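Alpha-glucosidase (Bacteroides thetaiotaomicron, PDB 5XFM) probably hydrolyses beta-L-arabinopyranosides and alpha-galactosides as a calcium-containing family 97 glycoside hydrolase, splitting these sugars from their conjugates. Local coordinates at residues Tyr82-Val92 against Ile272-Asp280. The protein carries 1 engineered substitution. Sequence-based numbering, arbitrary orientation.
Sequences YQQTRIKVSNV and IVETTVPWD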
ATOM      1  N   TYR A  82       9.681 -14.733 -11.152  1.00 27.09           N
ATOM      2  CA  TYR A  82       8.229 -14.757 -11.111  1.00 27.64           C
ATOM      3  C   TYR A  82       7.608 -13.552 -11.813  1.00 26.49           C
ATOM      4  O   TYR A  82       8.220 -12.485 -11.924  1.00 31.20           O
ATOM      5  CB  TYR A  82       7.728 -14.860  -9.661  1.00 27.06           C
ATOM      6  CG  TYR A  82       7.921 -13.647  -8.767  1.00 24.98           C
ATOM      7  CD1 TYR A  82       7.003 -12.598  -8.770  1.00 26.08           C
ATOM      8  CD2 TYR A  82       8.984 -13.579  -7.877  1.00 26.20           C
ATOM      9  CE1 TYR A  82       7.161 -11.497  -7.935  1.00 25.97           C
ATOM     10  CE2 TYR A  82       9.150 -12.486  -7.033  1.00 22.78           C
ATOM     11  CZ  TYR A  82       8.236 -11.449  -7.068  1.00 24.14           C
ATOM     12  OH  TYR A  82       8.396 -10.364  -6.232  1.00 22.37           O
ATOM     13  N   GLN A  83       6.403 -13.752 -12.328  1.00 28.37           N
ATOM     14  CA  GLN A  83       5.662 -12.677 -12.972  1.00 31.11           C
ATOM     15  C   GLN A  83       4.546 -12.213 -12.047  1.00 28.66           C
ATOM     16  O   GLN A  83       3.905 -13.029 -11.379  1.00 26.61           O
ATOM     17  CB  GLN A  83       5.087 -13.107 -14.326  1.00 31.65           C
ATOM     18  CG  GLN A  83       6.112 -13.551 -15.379  1.00 32.37           C
ATOM     19  CD  GLN A  83       6.800 -14.860 -15.036  1.00 45.65           C
ATOM     20  OE1 GLN A  83       6.139 -15.862 -14.755  1.00 49.41           O
ATOM     21  NE2 GLN A  83       8.131 -14.863 -15.070  1.00 41.20           N
ATOM     22  N   GLN A  84       4.346 -10.902 -11.969  1.00 23.41           N
ATOM     23  CA  GLN A  84       3.303 -10.357 -11.113  1.00 18.50           C
ATOM     24  C   GLN A  84       2.694  -9.102 -11.723  1.00 22.12           C
ATOM     25  O   GLN A  84       3.404  -8.131 -11.990  1.00 19.66           O
ATOM     26  CB  GLN A  84       3.866 -10.039  -9.726  1.00 22.43           C
ATOM     27  CG  GLN A  84       2.831  -9.598  -8.711  1.00 17.41           C
ATOM     28  CD  GLN A  84       1.758 -10.652  -8.465  1.00 20.39           C
ATOM     29  OE1 GLN A  84       2.061 -11.824  -8.248  1.00 17.03           O
ATOM     30  NE2 GLN A  84       0.497 -10.234  -8.494  1.00 21.08           N
ATOM     31  N   THR A  85       1.381  -9.122 -11.934  1.00 18.94           N
ATOM     32  CA  THR A  85       0.671  -7.936 -12.392  1.00 18.44           C
ATOM     33  C   THR A  85       0.239  -7.105 -11.193  1.00 17.58           C
ATOM     34  O   THR A  85       0.301  -7.577 -10.057  1.00 21.49           O
ATOM     35  CB  THR A  85      -0.569  -8.292 -13.219  1.00 21.61           C
ATOM     36  OG1 THR A  85      -1.503  -9.003 -12.398  1.00 19.41           O
ATOM     37  CG2 THR A  85      -0.188  -9.141 -14.417  1.00 21.44           C
ATOM     38  N   ARG A  86      -0.207  -5.878 -11.460  1.00 20.52           N
ATOM     39  CA  ARG A  86      -0.794  -4.989 -10.448  1.00 20.34           C
ATOM     40  C   ARG A  86       0.195  -4.461  -9.402  1.00 20.41           C
ATOM     41  O   ARG A  86      -0.216  -4.042  -8.316  1.00 24.81           O
ATOM     42  CB  ARG A  86      -1.946  -5.698  -9.727  1.00 21.50           C
ATOM     43  CG  ARG A  86      -3.107  -6.094 -10.623  1.00 22.53           C
ATOM     44  CD  ARG A  86      -3.918  -7.218  -9.982  1.00 20.93           C
ATOM     45  NE  ARG A  86      -3.235  -8.506 -10.108  1.00 17.53           N
ATOM     46  CZ  ARG A  86      -3.299  -9.485  -9.211  1.00 14.83           C
ATOM     47  NH1 ARG A  86      -4.013  -9.339  -8.106  1.00 12.38           N
ATOM     48  NH2 ARG A  86      -2.637 -10.615  -9.416  1.00 23.35           N
ATOM     49  N   ILE A  87       1.493  -4.512  -9.700  1.00 22.27           N
ATOM     50  CA  ILE A  87       2.496  -3.912  -8.819  1.00 19.75           C
ATOM     51  C   ILE A  87       3.445  -3.041  -9.646  1.00 22.71           C
ATOM     52  O   ILE A  87       3.223  -2.851 -10.841  1.00 19.44           O
ATOM     53  CB  ILE A  87       3.310  -4.972  -8.030  1.00 21.44           C
ATOM     54  CG1 ILE A  87       4.157  -5.826  -8.965  1.00 19.86           C
ATOM     55  CG2 ILE A  87       2.397  -5.851  -7.188  1.00 17.72           C
ATOM     56  CD1 ILE A  87       5.247  -6.611  -8.248  1.00 20.10           C
ATOM     57  N   LYS A  88       4.494  -2.522  -9.006  1.00 18.92           N
ATOM     58  CA  LYS A  88       5.403  -1.548  -9.627  1.00 17.74           C
ATOM     59  C   LYS A  88       6.286  -2.112 -10.752  1.00 24.86           C
ATOM     60  O   LYS A  88       6.891  -1.349 -11.508  1.00 24.78           O
ATOM     61  CB  LYS A  88       6.302  -0.926  -8.558  1.00 16.88           C
ATOM     62  CG  LYS A  88       7.289  -1.903  -7.950  1.00 17.93           C
ATOM     63  CD  LYS A  88       8.098  -1.285  -6.814  1.00 19.51           C
ATOM     64  CE  LYS A  88       7.305  -1.229  -5.511  1.00 22.12           C
ATOM     65  NZ  LYS A  88       8.174  -0.876  -4.343  1.00 21.67           N
ATOM     66  N   VAL A  89       6.386  -3.435 -10.847  1.00 22.23           N
ATOM     67  CA  VAL A  89       7.215  -4.070 -11.870  1.00 18.65           C
ATOM     68  C   VAL A  89       6.546  -5.374 -12.293  1.00 20.68           C
ATOM     69  O   VAL A  89       5.844  -5.986 -11.494  1.00 19.24           O
ATOM     70  CB  VAL A  89       8.650  -4.329 -11.342  1.00 26.24           C
ATOM     71  CG1 VAL A  89       8.622  -5.290 -10.159  1.00 17.82           C
ATOM     72  CG2 VAL A  89       9.563  -4.854 -12.444  1.00 22.66           C
ATOM     73  N   SER A  90       6.737  -5.802 -13.541  1.00 26.01           N
ATOM     74  CA  SER A  90       6.011  -6.976 -14.043  1.00 24.20           C
ATOM     75  C   SER A  90       6.813  -8.289 -14.012  1.00 23.14           C
ATOM     76  O   SER A  90       6.236  -9.375 -14.092  1.00 20.09           O
ATOM     77  CB  SER A  90       5.498  -6.708 -15.463  1.00 18.56           C
ATOM     78  OG  SER A  90       6.549  -6.622 -16.401  1.00 26.77           O
ATOM     79  N   ASN A  91       8.133  -8.195 -13.893  1.00 25.22           N
ATOM     80  CA  ASN A  91       8.978  -9.391 -13.850  1.00 29.82           C
ATOM     81  C   ASN A  91      10.059  -9.278 -12.786  1.00 27.37           C
ATOM     82  O   ASN A  91      10.804  -8.298 -12.748  1.00 26.87           O
ATOM     83  CB  ASN A  91       9.618  -9.658 -15.213  1.00 26.40           C
ATOM     84  CG  ASN A  91       8.639 -10.243 -16.205  1.00 35.76           C
ATOM     85  OD1 ASN A  91       8.444 -11.460 -16.260  1.00 39.44           O
ATOM     86  ND2 ASN A  91       8.004  -9.379 -16.989  1.00 36.37           N
ATOM     87  N   VAL A  92      10.128 -10.268 -11.905  1.00 23.96           N
ATOM     88  CA  VAL A  92      11.122 -10.237 -10.842  1.00 26.00           C
ATOM     89  C   VAL A  92      12.076 -11.429 -10.870  1.00 29.23           C
ATOM     90  O   VAL A  92      11.654 -12.593 -10.935  1.00 24.25           O
ATOM     91  CB  VAL A  92      10.451 -10.162  -9.454  1.00 26.77           C
ATOM     92  CG1 VAL A  92      11.497 -10.213  -8.343  1.00 24.26           C
ATOM     93  CG2 VAL A  92       9.602  -8.901  -9.344  1.00 23.99           C
ATOM     94  N   ILE A 272      14.386   1.409  -1.244  1.00 23.77           N
ATOM     95  CA  ILE A 272      13.114   1.684  -0.576  1.00 22.38           C
ATOM     96  C   ILE A 272      11.972   1.783  -1.579  1.00 21.96           C
ATOM     97  O   ILE A 272      10.927   1.148  -1.426  1.00 18.83           O
ATOM     98  CB  ILE A 272      13.182   2.990   0.225  1.00 22.41           C
ATOM     99  CG1 ILE A 272      14.330   2.931   1.235  1.00 19.10           C
ATOM    100  CG2 ILE A 272      11.870   3.248   0.934  1.00 21.81           C
ATOM    101  CD1 ILE A 272      14.083   1.969   2.369  1.00 18.20           C
ATOM    102  N   VAL A 273      12.192   2.571  -2.622  1.00 22.43           N
ATOM    103  CA  VAL A 273      11.164   2.796  -3.625  1.00 24.67           C
ATOM    104  C   VAL A 273      10.958   1.582  -4.528  1.00 23.50           C
ATOM    105  O   VAL A 273       9.819   1.271  -4.896  1.00 18.95           O
ATOM    106  CB  VAL A 273      11.517   4.040  -4.475  1.00 22.28           C
ATOM    107  CG1 VAL A 273      10.635   4.149  -5.702  1.00 17.37           C
ATOM    108  CG2 VAL A 273      11.432   5.299  -3.610  1.00 19.72           C
ATOM    109  N   GLU A 274      12.040   0.856  -4.813  1.00 20.23           N
ATOM    110  CA  GLU A 274      11.996  -0.227  -5.794  1.00 20.93           C
ATOM    111  C   GLU A 274      11.833  -1.626  -5.202  1.00 23.31           C
ATOM    112  O   GLU A 274      11.870  -2.613  -5.940  1.00 24.98           O
ATOM    113  CB  GLU A 274      13.265  -0.203  -6.652  1.00 23.01           C
ATOM    114  CG  GLU A 274      13.349   0.974  -7.605  1.00 22.35           C
ATOM    115  CD  GLU A 274      14.637   0.984  -8.410  1.00 28.56           C
ATOM    116  OE1 GLU A 274      15.343  -0.048  -8.434  1.00 29.64           O
ATOM    117  OE2 GLU A 274      14.934   2.024  -9.038  1.00 34.98           O
ATOM    118  N   THR A 275      11.659  -1.711  -3.886  1.00 18.42           N
ATOM    119  CA  THR A 275      11.560  -3.002  -3.205  1.00 18.60           C
ATOM    120  C   THR A 275      10.367  -3.838  -3.674  1.00 23.36           C
ATOM    121  O   THR A 275       9.287  -3.307  -3.967  1.00 14.42           O
ATOM    122  CB  THR A 275      11.460  -2.831  -1.671  1.00 22.10           C
ATOM    123  OG1 THR A 275      11.504  -4.117  -1.042  1.00 19.96           O
ATOM    124  CG2 THR A 275      10.164  -2.123  -1.275  1.00 19.86           C
ATOM    125  N   THR A 276      10.578  -5.149  -3.753  1.00 19.48           N
ATOM    126  CA  THR A 276       9.507  -6.083  -4.077  1.00 21.70           C
ATOM    127  C   THR A 276       9.301  -7.122  -2.979  1.00 21.49           C
ATOM    128  O   THR A 276       8.587  -8.103  -3.173  1.00 21.29           O
ATOM    129  CB  THR A 276       9.762  -6.799  -5.419  1.00 16.43           C
ATOM    130  OG1 THR A 276      11.052  -7.422  -5.400  1.00 25.09           O
ATOM    131  CG2 THR A 276       9.707  -5.806  -6.570  1.00 19.83           C
ATOM    132  N   VAL A 277       9.886  -6.885  -1.808  1.00 20.33           N
ATOM    133  CA  VAL A 277       9.796  -7.870  -0.736  1.00 20.40           C
ATOM    134  C   VAL A 277       8.354  -8.210  -0.272  1.00 18.02           C
ATOM    135  O   VAL A 277       8.130  -9.330   0.181  1.00 18.63           O
ATOM    136  CB  VAL A 277      10.671  -7.448   0.487  1.00 21.60           C
ATOM    137  CG1 VAL A 277      10.044  -6.314   1.284  1.00 22.29           C
ATOM    138  CG2 VAL A 277      10.962  -8.653   1.388  1.00 16.99           C
ATOM    139  N   PRO A 278       7.361  -7.296  -0.419  1.00 22.25           N
ATOM    140  CA  PRO A 278       6.026  -7.810  -0.068  1.00 17.64           C
ATOM    141  C   PRO A 278       5.577  -8.993  -0.927  1.00 19.87           C
ATOM    142  O   PRO A 278       4.737  -9.784  -0.493  1.00 18.27           O
ATOM    143  CB  PRO A 278       5.104  -6.606  -0.313  1.00 17.82           C
ATOM    144  CG  PRO A 278       5.981  -5.426  -0.222  1.00 17.42           C
ATOM    145  CD  PRO A 278       7.317  -5.849  -0.720  1.00 21.75           C
ATOM    146  N   TRP A 279       6.127  -9.100  -2.133  1.00 16.24           N
ATOM    147  CA  TRP A 279       5.741 -10.148  -3.066  1.00 20.13           C
ATOM    148  C   TRP A 279       6.825 -11.243  -3.217  1.00 19.90           C
ATOM    149  O   TRP A 279       6.551 -12.327  -3.728  1.00 17.24           O
ATOM    150  CB  TRP A 279       5.388  -9.510  -4.412  1.00 20.06           C
ATOM    151  CG  TRP A 279       4.381  -8.409  -4.222  1.00 24.00           C
ATOM    152  CD1 TRP A 279       3.038  -8.555  -4.043  1.00 18.06           C
ATOM    153  CD2 TRP A 279       4.645  -7.001  -4.142  1.00 23.79           C
ATOM    154  NE1 TRP A 279       2.445  -7.327  -3.873  1.00 23.79           N
ATOM    155  CE2 TRP A 279       3.411  -6.357  -3.929  1.00 22.42           C
ATOM    156  CE3 TRP A 279       5.804  -6.224  -4.239  1.00 27.82           C
ATOM    157  CZ2 TRP A 279       3.300  -4.972  -3.817  1.00 25.28           C
ATOM    158  CZ3 TRP A 279       5.692  -4.842  -4.118  1.00 23.71           C
ATOM    159  CH2 TRP A 279       4.450  -4.234  -3.912  1.00 22.25           C
ATOM    160  N   ASP A 280       8.044 -10.968  -2.760  1.00 16.68           N
ATOM    161  CA  ASP A 280       9.147 -11.932  -2.891  1.00 18.86           C
ATOM    162  C   ASP A 280       8.914 -13.237  -2.135  1.00 18.95           C
ATOM    163  O   ASP A 280       9.330 -14.305  -2.576  1.00 25.16           O
ATOM    164  CB  ASP A 280      10.461 -11.328  -2.399  1.00 17.02           C
ATOM    165  CG  ASP A 280      11.066 -10.354  -3.384  1.00 21.02           C
ATOM    166  OD1 ASP A 280      10.623 -10.323  -4.559  1.00 20.08           O
ATOM    167  OD2 ASP A 280      12.006  -9.634  -2.980  1.00 16.59           O
TER
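The ammonium group of Lys88 is held by backbone carbonyls: NZ donates to Val273 O at 2.8 Å and to Thr275 O at 2.7 Å, with Thr483 O as a third acceptor beyond the two segments. Lys88 sits in the loop joining antiparallel strands 69-83 and 91-104, a beta hairpin at one margin of the N-terminal domain's sheet, while 272-280 leads on from helix 270-274 through a turn to Trp279 and Asp280. The two bonds differ in geometry. Thr275 O is approached in its carbonyl plane, on a lone pair, whereas NZ stands 42° out of the carbonyl plane of Val273, not on a lone pair. A bend at chi3 (79°), with chi2 and chi4 extended, turns CE and NZ toward these carbonyls. Replacing this lysine by an alanine is likely to leave the carbonyls of Val273, Thr275 and Thr483 without their ammonium donor, and the hairpin loop without this one link to 273-275.

Beside this anchor, Ile87 lays CG2 over one face of Trp279 in a CH-pi contact, 3.8 Å from the centroid of the five-membered ring. Pro278 CB lies against the opposite face, so the indole is sandwiched, and its NE1 bonds to Glu442 of helix 441-444. Val89 CG1 meets Thr276 CG2 at 3.8 Å, extending the apolar packing. At the strand end of the hairpin, the hydroxyl of Tyr82 donates to Asp280; ring and carboxylate planes stand 77° apart, and Tyr82 OH reaches OD1 of Asp280 at 2.8 Å from the anti side, somewhat out of the carboxylate plane.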